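Local coordinates for protein 2-hydroxyisobutyryl-CoA synthetase (Aquincola tertiaricarbonis, PDB 6HDY) that belongs to the ANL superfamily of AMP-binding enzymes, with a large AMP-binding domain followed by a smaller C-terminal domain, at residues A[20-28]-A[184-192]; A[341-349]-A[360-370]. All blocks are in the same frame, centred on the assembly; numbering follows the deposited sequence.

Interaction 1 (A[20-28]-A[184-192]); sequences EYDENYLPP and GAERLRAKA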
loop_
_atom_site.group_PDB
_atom_site.type_symbol
_atom_site.label_atom_id
_atom_site.label_comp_id
_atom_site.label_asym_id
_atom_site.label_seq_id
_atom_site.Cartn_x
_atom_site.Cartn_y
_atom_site.Cartn_z
ATOM N N GLU A 20 -13.929 18.806 -13.524
ATOM C CA GLU A 20 -13.704 19.479 -12.250
ATOM C C GLU A 20 -14.876 19.248 -11.299
ATOM O O GLU A 20 -15.679 20.156 -11.048
ATOM C CB GLU A 20 -13.522 20.995 -12.502
ATOM C CG GLU A 20 -12.135 21.481 -12.116
ATOM C CD GLU A 20 -12.091 22.682 -11.189
ATOM O OE1 GLU A 20 -11.389 22.605 -10.155
ATOM O OE2 GLU A 20 -12.766 23.695 -11.488
ATOM N N TYR A 21 -14.944 18.046 -10.746
ATOM C CA TYR A 21 -16.026 17.603 -9.872
ATOM C C TYR A 21 -16.150 18.289 -8.513
ATOM O O TYR A 21 -15.156 18.469 -7.816
ATOM C CB TYR A 21 -15.928 16.096 -9.644
ATOM C CG TYR A 21 -16.278 15.243 -10.848
ATOM C CD1 TYR A 21 -17.588 15.177 -11.326
ATOM C CD2 TYR A 21 -15.324 14.415 -11.440
ATOM C CE1 TYR A 21 -17.915 14.388 -12.427
ATOM C CE2 TYR A 21 -15.648 13.588 -12.511
ATOM C CZ TYR A 21 -16.947 13.572 -13.000
ATOM O OH TYR A 21 -17.267 12.724 -14.029
ATOM N N ASP A 22 -17.402 18.591 -8.108
ATOM C CA ASP A 22 -17.739 19.107 -6.783
ATOM C C ASP A 22 -17.441 17.952 -5.807
ATOM O O ASP A 22 -18.102 16.911 -5.834
ATOM C CB ASP A 22 -19.233 19.539 -6.714
ATOM C CG ASP A 22 -19.774 19.944 -5.336
ATOM O OD1 ASP A 22 -18.998 19.900 -4.344
ATOM O OD2 ASP A 22 -20.976 20.285 -5.245
ATOM N N GLU A 23 -16.408 18.150 -4.976
ATOM C CA GLU A 23 -15.919 17.214 -3.971
ATOM C C GLU A 23 -16.911 17.018 -2.816
ATOM O O GLU A 23 -16.803 16.034 -2.086
ATOM C CB GLU A 23 -14.540 17.677 -3.445
ATOM C CG GLU A 23 -13.406 17.623 -4.468
ATOM C CD GLU A 23 -13.053 16.247 -5.014
ATOM O OE1 GLU A 23 -12.627 16.168 -6.188
ATOM O OE2 GLU A 23 -13.218 15.248 -4.280
ATOM N N ASN A 24 -17.885 17.932 -2.663
ATOM C CA ASN A 24 -18.876 17.860 -1.588
ATOM C C ASN A 24 -20.205 17.239 -1.984
ATOM O O ASN A 24 -21.053 17.029 -1.116
ATOM C CB ASN A 24 -19.091 19.241 -0.958
ATOM C CG ASN A 24 -17.853 19.696 -0.238
ATOM O OD1 ASN A 24 -17.254 18.946 0.557
ATOM N ND2 ASN A 24 -17.369 20.866 -0.611
ATOM N N TYR A 25 -20.387 16.932 -3.269
ATOM C CA TYR A 25 -21.610 16.315 -3.736
ATOM C C TYR A 25 -21.759 14.865 -3.276
ATOM O O TYR A 25 -20.836 14.051 -3.402
ATOM C CB TYR A 25 -21.730 16.408 -5.257
ATOM C CG TYR A 25 -22.871 15.566 -5.790
ATOM C CD1 TYR A 25 -24.191 15.995 -5.667
ATOM C CD2 TYR A 25 -22.642 14.289 -6.307
ATOM C CE1 TYR A 25 -25.249 15.203 -6.100
ATOM C CE2 TYR A 25 -23.696 13.481 -6.723
ATOM C CZ TYR A 25 -24.998 13.951 -6.633
ATOM O OH TYR A 25 -26.049 13.188 -7.066
ATOM N N LEU A 26 -22.946 14.549 -2.763
ATOM C CA LEU A 26 -23.338 13.192 -2.378
ATOM C C LEU A 26 -24.783 13.028 -2.899
ATOM O O LEU A 26 -25.599 13.946 -2.707
ATOM C CB LEU A 26 -23.282 13.019 -0.849
ATOM C CG LEU A 26 -22.354 11.948 -0.227
ATOM C CD1 LEU A 26 -21.223 11.479 -1.170
ATOM C CD2 LEU A 26 -21.775 12.456 1.073
ATOM N N PRO A 27 -25.116 11.920 -3.618
ATOM C CA PRO A 27 -26.501 11.772 -4.118
ATOM C C PRO A 27 -27.506 11.669 -2.958
ATOM O O PRO A 27 -27.062 11.449 -1.809
ATOM C CB PRO A 27 -26.454 10.475 -4.961
ATOM C CG PRO A 27 -25.023 10.148 -5.119
ATOM C CD PRO A 27 -24.290 10.748 -3.967
ATOM N N PRO A 28 -28.839 11.851 -3.189
ATOM C CA PRO A 28 -29.790 11.672 -2.078
ATOM C C PRO A 28 -29.746 10.198 -1.645
ATOM O O PRO A 28 -29.493 9.311 -2.481
ATOM C CB PRO A 28 -31.158 12.044 -2.697
ATOM C CG PRO A 28 -30.844 12.699 -4.014
ATOM C CD PRO A 28 -29.544 12.113 -4.461
ATOM N N GLY A 184 -11.874 5.797 -4.673
ATOM C CA GLY A 184 -13.328 5.741 -4.795
ATOM C C GLY A 184 -13.980 5.670 -3.436
ATOM O O GLY A 184 -14.938 6.395 -3.173
ATOM N N ALA A 185 -13.438 4.824 -2.543
ATOM C CA ALA A 185 -13.918 4.686 -1.161
ATOM C C ALA A 185 -13.791 6.010 -0.399
ATOM O O ALA A 185 -14.743 6.432 0.259
ATOM C CB ALA A 185 -13.151 3.573 -0.448
ATOM N N GLU A 186 -12.641 6.690 -0.533
ATOM C CA GLU A 186 -12.367 8.005 0.073
ATOM C C GLU A 186 -13.401 9.041 -0.398
ATOM O O GLU A 186 -14.015 9.719 0.442
ATOM C CB GLU A 186 -10.940 8.487 -0.279
ATOM C CG GLU A 186 -9.800 7.743 0.442
ATOM C CD GLU A 186 -8.370 8.067 0.024
ATOM O OE1 GLU A 186 -8.169 8.718 -1.020
ATOM O OE2 GLU A 186 -7.437 7.667 0.749
ATOM N N ARG A 187 -13.600 9.165 -1.730
ATOM C CA ARG A 187 -14.553 10.122 -2.311
ATOM C C ARG A 187 -16.028 9.760 -1.964
ATOM O O ARG A 187 -16.860 10.656 -1.751
ATOM C CB ARG A 187 -14.342 10.246 -3.839
ATOM C CG ARG A 187 -15.295 11.225 -4.561
ATOM C CD ARG A 187 -15.292 12.637 -3.961
ATOM N NE ARG A 187 -16.321 13.487 -4.570
ATOM C CZ ARG A 187 -17.576 13.599 -4.140
ATOM N NH1 ARG A 187 -18.431 14.381 -4.777
ATOM N NH2 ARG A 187 -17.989 12.913 -3.084
ATOM N N LEU A 188 -16.320 8.457 -1.844
ATOM C CA LEU A 188 -17.664 7.978 -1.482
ATOM C C LEU A 188 -18.016 8.316 -0.015
ATOM O O LEU A 188 -19.168 8.165 0.397
ATOM C CB LEU A 188 -17.742 6.447 -1.725
ATOM C CG LEU A 188 -19.099 5.724 -1.511
ATOM C CD1 LEU A 188 -20.269 6.451 -2.231
ATOM C CD2 LEU A 188 -18.984 4.274 -1.924
ATOM N N ARG A 189 -17.010 8.776 0.769
ATOM C CA ARG A 189 -17.122 9.064 2.195
ATOM C C ARG A 189 -17.383 7.750 2.953
ATOM O O ARG A 189 -18.060 7.719 3.980
ATOM C CB ARG A 189 -18.137 10.197 2.536
ATOM C CG ARG A 189 -18.045 11.448 1.652
ATOM C CD ARG A 189 -16.854 12.333 1.962
ATOM N NE ARG A 189 -16.563 13.280 0.879
ATOM C CZ ARG A 189 -15.391 13.371 0.247
ATOM N NH1 ARG A 189 -15.214 14.275 -0.708
ATOM N NH2 ARG A 189 -14.375 12.579 0.591
ATOM N N ALA A 190 -16.828 6.648 2.432
ATOM C CA ALA A 190 -16.919 5.355 3.097
ATOM C C ALA A 190 -15.784 5.364 4.135
ATOM O O ALA A 190 -14.959 6.269 4.109
ATOM C CB ALA A 190 -16.699 4.231 2.071
ATOM N N LYS A 191 -15.750 4.406 5.059
ATOM C CA LYS A 191 -14.617 4.274 5.980
ATOM C C LYS A 191 -13.593 3.422 5.186
ATOM O O LYS A 191 -13.751 2.198 5.087
ATOM C CB LYS A 191 -15.028 3.552 7.275
ATOM C CG LYS A 191 -15.941 4.339 8.179
ATOM C CD LYS A 191 -16.484 3.417 9.257
ATOM C CE LYS A 191 -17.440 4.110 10.190
ATOM N NZ LYS A 191 -18.596 4.725 9.477
ATOM N N ALA A 192 -12.620 4.077 4.520
ATOM C CA ALA A 192 -11.646 3.329 3.691
ATOM C C ALA A 192 -10.722 2.518 4.585
ATOM O O ALA A 192 -10.130 3.067 5.507
ATOM C CB ALA A 192 -10.846 4.278 2.799
#
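R187 lays its guanidinium under the 22-25 turn, where E23 O sits 3.3 Å above the guanidinium plane, over its centre. R187 grips Y25 O end-on, with NH1 at 2.8 Å and NH2 at 3.1 Å; the oxygen lies practically in the guanidinium plane, and NH1 comes in on a carbonyl lone pair. A weak bond from R187 NH1 to D22 O, bent to 127°, adds a second carbonyl. These oxygens belong to a type I turn, D22 to Y25, in which D22 OD1 also accepts from N24 N as an Asx turn. The E23 carboxylate adds a salt bridge, OE2 to R187 NE at 3.6 Å, the two planes 58° apart; OE2 also pairs with R145, while N149 binds E23 OE1 and R187 NE.

R189 takes the E23 carbonyl from another direction: its NH1 bonds E23 O at 2.7 Å. With CG on the side of its backbone N (chi1 -45°) and a bend at chi2, the chain passes L26, whose CD2 rests 3.9 Å from R189 CG.

R189 leaves helix 176-187 with positive phi in a Schellman motif. Through their side-chain bonds R187 and R189 join the N-terminal loop to this helix end. Helix 141-157 packs against R187 and L188, and strand 191-193 follows, outermost in the parallel sheet within this chain, where A192 makes backbone bonds to the second subunit.

Interaction 2 (A[341-349]-A[360-370]); sequences LSGDLTLWT and PRLPQGIFGRI. With 8LQ ([[(2~{R},3~{S},4~{R},5~{R})-5-(6-aminopurin-9-yl)-3,4-bis(oxidanyl)oxolan-2-yl]methoxy-oxidanyl-phosphoryl] (3~{S})-3-oxidanylbutanoate), chain C; SO4 (sulfate ion), chain E.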
loop_
_atom_site.group_PDB
_atom_site.type_symbol
_atom_site.label_atom_id
_atom_site.label_comp_id
_atom_site.label_asym_id
_atom_site.label_seq_id
_atom_site.Cartn_x
_atom_site.Cartn_y
_atom_site.Cartn_z
ATOM N N LEU A 341 -5.833 -0.471 -27.495
ATOM C CA LEU A 341 -6.175 -1.857 -27.763
ATOM C C LEU A 341 -5.912 -2.674 -26.473
ATOM O O LEU A 341 -4.799 -2.660 -25.959
ATOM C CB LEU A 341 -5.332 -2.369 -28.952
ATOM C CG LEU A 341 -5.417 -3.870 -29.301
ATOM C CD1 LEU A 341 -6.839 -4.276 -29.672
ATOM C CD2 LEU A 341 -4.477 -4.208 -30.448
ATOM N N SER A 342 -6.950 -3.326 -25.924
ATOM C CA SER A 342 -6.806 -4.103 -24.689
ATOM C C SER A 342 -6.120 -5.424 -24.924
ATOM O O SER A 342 -5.329 -5.858 -24.088
ATOM C CB SER A 342 -8.158 -4.338 -24.027
ATOM O OG SER A 342 -8.929 -5.255 -24.787
ATOM N N GLY A 343 -6.430 -6.042 -26.058
ATOM C CA GLY A 343 -5.947 -7.363 -26.431
ATOM C C GLY A 343 -6.767 -8.444 -25.748
ATOM O O GLY A 343 -6.360 -9.605 -25.715
ATOM N N ASP A 344 -7.937 -8.060 -25.188
ATOM C CA ASP A 344 -8.834 -8.946 -24.458
ATOM C C ASP A 344 -9.971 -9.396 -25.340
ATOM O O ASP A 344 -10.158 -8.839 -26.417
ATOM C CB ASP A 344 -9.363 -8.248 -23.197
ATOM C CG ASP A 344 -8.277 -7.935 -22.198
ATOM O OD1 ASP A 344 -7.456 -8.826 -21.920
ATOM O OD2 ASP A 344 -8.253 -6.802 -21.685
ATOM N N LEU A 345 -10.716 -10.427 -24.902
ATOM C CA LEU A 345 -11.876 -10.904 -25.630
ATOM C C LEU A 345 -13.118 -10.751 -24.764
ATOM O O LEU A 345 -13.095 -11.063 -23.570
ATOM C CB LEU A 345 -11.693 -12.357 -26.113
ATOM C CG LEU A 345 -12.656 -12.816 -27.184
ATOM C CD1 LEU A 345 -12.305 -12.224 -28.535
ATOM C CD2 LEU A 345 -12.693 -14.335 -27.277
ATOM N N THR A 346 -14.197 -10.242 -25.366
ATOM C CA THR A 346 -15.487 -10.079 -24.690
ATOM C C THR A 346 -16.630 -10.195 -25.706
ATOM O O THR A 346 -16.397 -10.309 -26.907
ATOM C CB THR A 346 -15.541 -8.739 -23.900
ATOM O OG1 THR A 346 -16.609 -8.785 -22.954
ATOM C CG2 THR A 346 -15.722 -7.523 -24.803
ATOM N N LEU A 347 -17.856 -10.159 -25.201
ATOM C CA LEU A 347 -19.093 -10.103 -25.953
ATOM C C LEU A 347 -19.845 -8.932 -25.330
ATOM O O LEU A 347 -19.902 -8.809 -24.097
ATOM C CB LEU A 347 -19.916 -11.403 -25.814
ATOM C CG LEU A 347 -21.140 -11.507 -26.743
ATOM C CD1 LEU A 347 -21.359 -12.923 -27.180
ATOM C CD2 LEU A 347 -22.398 -11.005 -26.073
ATOM N N TRP A 348 -20.438 -8.096 -26.187
ATOM C CA TRP A 348 -21.235 -6.951 -25.763
ATOM C C TRP A 348 -22.642 -6.992 -26.381
ATOM O O TRP A 348 -22.817 -7.466 -27.507
ATOM C CB TRP A 348 -20.507 -5.589 -25.980
ATOM C CG TRP A 348 -20.424 -5.018 -27.384
ATOM C CD1 TRP A 348 -20.519 -5.691 -28.574
ATOM C CD2 TRP A 348 -20.107 -3.659 -27.719
ATOM N NE1 TRP A 348 -20.352 -4.819 -29.626
ATOM C CE2 TRP A 348 -20.104 -3.565 -29.130
ATOM C CE3 TRP A 348 -19.836 -2.501 -26.957
ATOM C CZ2 TRP A 348 -19.813 -2.367 -29.795
ATOM C CZ3 TRP A 348 -19.592 -1.313 -27.617
ATOM C CH2 TRP A 348 -19.564 -1.255 -29.021
ATOM N N THR A 349 -23.642 -6.551 -25.600
ATOM C CA THR A 349 -25.055 -6.485 -26.007
ATOM C C THR A 349 -25.590 -5.115 -25.627
ATOM O O THR A 349 -24.942 -4.399 -24.855
ATOM C CB THR A 349 -25.881 -7.632 -25.388
ATOM O OG1 THR A 349 -25.720 -7.637 -23.966
ATOM C CG2 THR A 349 -25.534 -8.989 -25.972
ATOM N N PRO A 360 -24.168 -0.046 -22.883
ATOM C CA PRO A 360 -23.904 -1.392 -23.426
ATOM C C PRO A 360 -23.359 -2.251 -22.282
ATOM O O PRO A 360 -22.854 -1.717 -21.279
ATOM C CB PRO A 360 -22.809 -1.157 -24.476
ATOM C CG PRO A 360 -22.834 0.313 -24.744
ATOM C CD PRO A 360 -23.211 0.929 -23.435
ATOM N N ARG A 361 -23.495 -3.566 -22.412
ATOM C CA ARG A 361 -23.124 -4.513 -21.381
ATOM C C ARG A 361 -22.172 -5.586 -21.912
ATOM O O ARG A 361 -22.225 -5.947 -23.082
ATOM C CB ARG A 361 -24.427 -5.176 -20.861
ATOM C CG ARG A 361 -24.304 -6.016 -19.598
ATOM C CD ARG A 361 -25.671 -6.505 -19.155
ATOM N NE ARG A 361 -25.658 -6.999 -17.773
ATOM C CZ ARG A 361 -26.732 -7.409 -17.104
ATOM N NH1 ARG A 361 -27.932 -7.387 -17.677
ATOM N NH2 ARG A 361 -26.614 -7.862 -15.862
ATOM N N LEU A 362 -21.346 -6.123 -21.014
ATOM C CA LEU A 362 -20.478 -7.274 -21.200
ATOM C C LEU A 362 -21.137 -8.332 -20.282
ATOM O O LEU A 362 -20.775 -8.439 -19.102
ATOM C CB LEU A 362 -19.022 -6.967 -20.803
ATOM C CG LEU A 362 -18.391 -5.687 -21.390
ATOM C CD1 LEU A 362 -16.936 -5.533 -20.937
ATOM C CD2 LEU A 362 -18.475 -5.653 -22.916
ATOM N N PRO A 363 -22.176 -9.055 -20.799
ATOM C CA PRO A 363 -22.945 -9.989 -19.947
ATOM C C PRO A 363 -22.177 -11.113 -19.261
ATOM O O PRO A 363 -22.666 -11.674 -18.265
ATOM C CB PRO A 363 -23.981 -10.570 -20.914
ATOM C CG PRO A 363 -24.065 -9.614 -22.013
ATOM C CD PRO A 363 -22.718 -9.029 -22.172
ATOM N N GLN A 364 -21.013 -11.482 -19.826
ATOM C CA GLN A 364 -20.168 -12.556 -19.320
ATOM C C GLN A 364 -18.788 -12.025 -18.943
ATOM O O GLN A 364 -17.821 -12.794 -18.801
ATOM C CB GLN A 364 -20.090 -13.666 -20.376
ATOM C CG GLN A 364 -21.381 -14.470 -20.492
ATOM C CD GLN A 364 -21.716 -14.814 -21.913
ATOM O OE1 GLN A 364 -21.049 -15.634 -22.554
ATOM N NE2 GLN A 364 -22.787 -14.222 -22.428
ATOM N N GLY A 365 -18.736 -10.708 -18.732
ATOM C CA GLY A 365 -17.521 -9.967 -18.425
ATOM C C GLY A 365 -16.514 -10.152 -19.546
ATOM O O GLY A 365 -16.879 -10.229 -20.724
ATOM N N ILE A 366 -15.251 -10.313 -19.170
ATOM C CA ILE A 366 -14.142 -10.457 -20.088
ATOM C C ILE A 366 -13.571 -11.854 -19.914
ATOM O O ILE A 366 -13.253 -12.267 -18.791
ATOM C CB ILE A 366 -13.130 -9.277 -19.885
ATOM C CG1 ILE A 366 -13.774 -7.946 -20.345
ATOM C CG2 ILE A 366 -11.756 -9.542 -20.583
ATOM C CD1 ILE A 366 -13.159 -6.722 -19.854
ATOM N N PHE A 367 -13.480 -12.588 -21.040
ATOM C CA PHE A 367 -13.048 -13.982 -21.103
ATOM C C PHE A 367 -11.567 -14.198 -20.801
ATOM O O PHE A 367 -11.188 -15.228 -20.246
ATOM C CB PHE A 367 -13.425 -14.593 -22.464
ATOM C CG PHE A 367 -14.857 -14.344 -22.901
ATOM C CD1 PHE A 367 -15.925 -14.675 -22.070
ATOM C CD2 PHE A 367 -15.135 -13.815 -24.152
ATOM C CE1 PHE A 367 -17.244 -14.463 -22.482
ATOM C CE2 PHE A 367 -16.457 -13.603 -24.562
ATOM C CZ PHE A 367 -17.501 -13.924 -23.722
ATOM N N GLY A 368 -10.745 -13.235 -21.184
ATOM C CA GLY A 368 -9.302 -13.301 -20.999
ATOM C C GLY A 368 -8.562 -12.545 -22.074
ATOM O O GLY A 368 -9.186 -11.909 -22.921
ATOM N N ARG A 369 -7.228 -12.605 -22.026
ATOM C CA ARG A 369 -6.306 -11.977 -22.978
ATOM C C ARG A 369 -6.212 -12.904 -24.186
ATOM O O ARG A 369 -6.008 -14.110 -24.014
ATOM C CB ARG A 369 -4.926 -11.793 -22.312
ATOM C CG ARG A 369 -4.017 -10.788 -22.995
ATOM C CD ARG A 369 -3.215 -9.985 -21.989
ATOM N NE ARG A 369 -3.634 -8.580 -21.959
ATOM C CZ ARG A 369 -3.316 -7.725 -20.990
ATOM N NH1 ARG A 369 -2.581 -8.126 -19.957
ATOM N NH2 ARG A 369 -3.742 -6.467 -21.038
ATOM N N ILE A 370 -6.403 -12.365 -25.403
ATOM C CA ILE A 370 -6.338 -13.156 -26.634
ATOM C C ILE A 370 -5.027 -13.976 -26.710
ATOM O O ILE A 370 -5.065 -15.121 -27.158
ATOM C CB ILE A 370 -6.603 -12.290 -27.893
ATOM C CG1 ILE A 370 -8.054 -11.758 -27.893
ATOM C CG2 ILE A 370 -6.295 -13.068 -29.208
ATOM C CD1 ILE A 370 -8.320 -10.638 -28.860
HETATM N N9 8LQ C . -8.560 -7.986 -16.350
HETATM C C8 8LQ C . -8.667 -6.942 -15.512
HETATM N N7 8LQ C . -9.897 -6.923 -15.009
HETATM C C5 8LQ C . -10.574 -7.949 -15.553
HETATM C C6 8LQ C . -11.821 -8.437 -15.372
HETATM N N6 8LQ C . -12.634 -7.797 -14.546
HETATM N N1 8LQ C . -12.261 -9.525 -16.034
HETATM C C2 8LQ C . -11.415 -10.211 -16.908
HETATM N N3 8LQ C . -10.116 -9.736 -17.023
HETATM C C4 8LQ C . -9.735 -8.609 -16.377
HETATM C CAA 8LQ C . -6.026 -2.042 -12.456
HETATM C CAZ 8LQ C . -7.227 -3.014 -12.598
HETATM O OAE 8LQ C . -7.191 -3.977 -11.549
HETATM C CAL 8LQ C . -7.225 -3.760 -13.947
HETATM C CAS 8LQ C . -5.900 -4.503 -14.158
HETATM O OAC 8LQ C . -5.697 -5.571 -13.587
HETATM O OAQ 8LQ C . -4.971 -3.843 -14.940
HETATM P PBC 8LQ C . -3.659 -4.553 -15.520
HETATM O OAH 8LQ C . -2.808 -4.930 -14.234
HETATM O OAD 8LQ C . -2.913 -3.713 -16.474
HETATM O "O5'" 8LQ C . -4.205 -5.843 -16.251
HETATM C "C5'" 8LQ C . -5.226 -5.642 -17.226
HETATM C "C4'" 8LQ C . -5.651 -6.973 -17.791
HETATM O "O4'" 8LQ C . -6.154 -7.813 -16.718
HETATM C "C3'" 8LQ C . -6.802 -6.724 -18.669
HETATM O "O3'" 8LQ C . -6.349 -6.368 -20.006
HETATM C "C2'" 8LQ C . -7.500 -8.084 -18.625
HETATM O "O2'" 8LQ C . -6.775 -9.095 -19.432
HETATM C "C1'" 8LQ C . -7.375 -8.425 -17.157
HETATM S S SO4 E . -30.631 -9.446 -17.212
HETATM O O1 SO4 E . -30.699 -8.322 -18.156
HETATM O O2 SO4 E . -29.594 -9.227 -16.202
HETATM O O3 SO4 E . -31.916 -9.585 -16.527
HETATM O O4 SO4 E . -30.318 -10.668 -17.954
HETATM O O HOH W 1 -19.324 -10.468 -21.873
#
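D344 and R369 face each other in the antiparallel pairing of strand 340-347 with the weakly bonded outer strand 366-369 of a five-stranded sheet, which borders the nucleotide pocket of this ANL-family fold. Among backbone bonds, L345 N gives to G368 O, L345 O takes F367 N, and I370 N reaches G343 O; beyond the type I turn L362-G365, T349 and R361 exchange two more. G368, at phi 150°, adopts backbone angles that call for glycine.

Side-chain and water bonds fill the stretch between. T346 holds OG1 anti to its own N (chi1 -163°), from where it donates to G365 O at 2.7 Å, from above the carbonyl plane. One water donates to L347 O and G365 O and accepts from Q364 N, bridging strand and turn.

Apolar contacts lie to both sides. The F367 ring reaches along L345 to L347, its CD2 4.0 Å from L345 CD2 and its CZ 4.1 Å from L347 CB, and R322 makes a cation-pi contact with it. W348 CB meets L362 CD2 at 3.7 Å, while its NE1 bonds V317 O.

Charged groups work at two separate ends. At the T349-R361 end, far from the ligand, R361 holds a sulfate ion, probably from crystallisation, and also bonds D295 O. At the other, the D344 OD1 to R369 NE salt bridge is long, 3.8 Å, with the oxygen well out of the guanidinium plane. 8LQ O2' donates to D344 OD1 and O3' to D344 OD2, each at 2.6 Å. R369 NH2 lies 2.8 Å from 8LQ O3', which sits over one face of the R369 guanidinium.

How the interactions relate
From the N terminus, the loop 20-28 is met first, and interaction 1 closes when the chain returns 156 residues later at 184-192, after helix 141-157 and strand 165-168. Interaction 2 opens only afterwards and is short-range: 341-349 meets 360-370 across ten intervening residues that hold neither helix nor strand. The two are therefore in series, neither nested nor crossed. Interactions 1 and 2 do not touch, their nearest atoms being about 16 Å apart. Interaction 1 joins the N-terminal loop to the C-terminal end of helix 176-187, just before strand 191-193. Interaction 2 pairs strands 340-347 and 366-369 of one antiparallel sheet and, through T349 and R361, links it to strand 361-362 of a second.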